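DUF4440 domain-containing protein (PDB 3HZP) is of unknown function but has the NTF2-like fold, a curved beta sheet packed against helices, whose members often bind small molecules or act as enzymes. Local coordinates at residues N50-S54 against G55-L59. Numbering follows the deposited sequence.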
loop_
_atom_site.group_PDB
_atom_site.type_symbol
_atom_site.label_atom_id
_atom_site.label_comp_id
_atom_site.label_asym_id
_atom_site.label_seq_id
_atom_site.Cartn_x
_atom_site.Cartn_y
_atom_site.Cartn_z
ATOM N N ASN A 50 -8.396 -17.603 -7.053
ATOM C CA ASN A 50 -8.142 -18.992 -6.604
ATOM C C ASN A 50 -8.314 -19.143 -5.098
ATOM O O ASN A 50 -8.701 -20.210 -4.599
ATOM C CB ASN A 50 -6.753 -19.472 -7.013
ATOM C CG ASN A 50 -6.645 -19.823 -8.497
ATOM O OD1 ASN A 50 -7.637 -19.939 -9.215
ATOM N ND2 ASN A 50 -5.417 -19.955 -8.954
HETATM N N MSE A 51 -8.062 -18.070 -4.367
HETATM C CA MSE A 51 -8.141 -18.108 -2.933
HETATM C C MSE A 51 -9.593 -18.277 -2.553
HETATM O O MSE A 51 -9.947 -19.064 -1.671
HETATM C CB MSE A 51 -7.585 -16.791 -2.396
HETATM C CG MSE A 51 -7.406 -16.713 -0.925
HETATM SE SE MSE A 51 -6.330 -15.171 -0.526
HETATM C CE MSE A 51 -7.240 -13.870 -1.555
ATOM N N TRP A 52 -10.446 -17.528 -3.247
ATOM C CA TRP A 52 -11.860 -17.477 -2.920
ATOM C C TRP A 52 -12.599 -18.640 -3.518
ATOM O O TRP A 52 -13.746 -18.885 -3.165
ATOM C CB TRP A 52 -12.470 -16.128 -3.367
ATOM C CG TRP A 52 -12.021 -15.030 -2.538
ATOM C CD1 TRP A 52 -11.111 -14.069 -2.854
ATOM C CD2 TRP A 52 -12.436 -14.762 -1.200
ATOM N NE1 TRP A 52 -10.943 -13.211 -1.795
ATOM C CE2 TRP A 52 -11.742 -13.619 -0.765
ATOM C CE3 TRP A 52 -13.337 -15.379 -0.325
ATOM C CZ2 TRP A 52 -11.909 -13.082 0.501
ATOM C CZ3 TRP A 52 -13.501 -14.848 0.923
ATOM C CH2 TRP A 52 -12.791 -13.717 1.332
ATOM N N SER A 53 -11.944 -19.369 -4.415
ATOM C CA SER A 53 -12.572 -20.503 -5.079
ATOM C C SER A 53 -12.498 -21.732 -4.187
ATOM O O SER A 53 -13.151 -22.742 -4.447
ATOM C CB SER A 53 -11.897 -20.797 -6.433
ATOM O OG SER A 53 -10.796 -21.700 -6.320
ATOM N N SER A 54 -11.701 -21.641 -3.132
ATOM C CA SER A 54 -11.354 -22.811 -2.334
ATOM C C SER A 54 -12.539 -23.670 -1.893
ATOM O O SER A 54 -12.512 -24.892 -2.056
ATOM C CB SER A 54 -10.545 -22.370 -1.125
ATOM O OG SER A 54 -9.303 -21.839 -1.561
ATOM N N GLY A 55 -13.574 -23.026 -1.358
ATOM C CA GLY A 55 -14.696 -23.726 -0.742
ATOM C C GLY A 55 -14.632 -23.558 0.766
ATOM O O GLY A 55 -15.656 -23.402 1.433
ATOM N N ASP A 56 -13.415 -23.593 1.294
ATOM C CA ASP A 56 -13.159 -23.422 2.709
ATOM C C ASP A 56 -13.252 -21.951 3.116
ATOM O O ASP A 56 -13.330 -21.662 4.284
ATOM C CB ASP A 56 -11.739 -23.890 3.056
ATOM C CG ASP A 56 -11.571 -25.385 2.967
ATOM O OD1 ASP A 56 -12.518 -26.120 3.315
ATOM O OD2 ASP A 56 -10.470 -25.819 2.576
ATOM N N LEU A 57 -13.179 -21.039 2.155
ATOM C CA LEU A 57 -13.182 -19.609 2.461
ATOM C C LEU A 57 -14.426 -18.929 1.865
ATOM O O LEU A 57 -14.604 -18.896 0.653
ATOM C CB LEU A 57 -11.885 -18.978 1.935
ATOM C CG LEU A 57 -11.725 -17.481 2.163
ATOM C CD1 LEU A 57 -11.599 -17.141 3.651
ATOM C CD2 LEU A 57 -10.525 -16.940 1.367
ATOM N N VAL A 58 -15.296 -18.391 2.724
ATOM C CA VAL A 58 -16.554 -17.818 2.264
ATOM C C VAL A 58 -16.706 -16.390 2.813
ATOM O O VAL A 58 -16.570 -16.194 4.006
ATOM C CB VAL A 58 -17.728 -18.665 2.734
ATOM C CG1 VAL A 58 -19.049 -18.023 2.357
ATOM C CG2 VAL A 58 -17.620 -20.100 2.124
ATOM N N LEU A 59 -16.980 -15.416 1.946
ATOM C CA LEU A 59 -17.209 -14.040 2.377
ATOM C C LEU A 59 -18.667 -13.908 2.750
ATOM O O LEU A 59 -19.534 -14.212 1.943
ATOM C CB LEU A 59 -16.875 -13.088 1.235
ATOM C CG LEU A 59 -16.819 -11.601 1.532
ATOM C CD1 LEU A 59 -15.744 -11.289 2.559
ATOM C CD2 LEU A 59 -16.618 -10.839 0.203
#
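The turn that takes the chain from helix 45-52 into strand 57-72, an outermost strand of the sheet within this chain, is closed by Leu-57 lying on the indole of Trp-52. Leu-57 CD2 sits over one face of the six-membered ring, 3.7 Å from its centroid and 13° off the ring normal, a CH-pi contact. Its branch point follows, Leu-57 CG coming within 3.4 Å of Trp-52 CZ3. A branched leucine suits this place because CG and a methyl can rest on the ring together; with CG anti to the backbone N, the side chain reaches back to the helix. In one of the two conformers modelled for Met-51, a selenomethionine, its CG lies 3.9 Å from the same methyl, Leu-57 CD2.

In this NTF2-like fold the helix thereby packs on the start of the strand, where Leu-57 also touches Phe-88 and Tyr-90 of the adjacent strand 77-90. Although the Trp-52 CB points away from the strand, chi1 of -71° sets CG anti to the carbonyl carbon and the broad indole swings back far enough for CZ3 to reach Leu-59 CB at 3.8 Å. Replacing Trp-52 by an alanine would probably leave Leu-57 CD2 without its aromatic face and open a gap between helix and strand. Phe-48 meets the indole within the helix, and a bound pentaethylene glycol, probably from crystallisation, lies beside it.

Where the chain turns, Gly-55 has positive phi (108°); a beta carbon there would collide with Ser-54 O, so glycine suits the place. Two residues before the glycine, the small hydroxyl of Ser-53 folds back on the helix, OG donating to Asn-50 O at 3.1 Å, tilted out of the carbonyl plane.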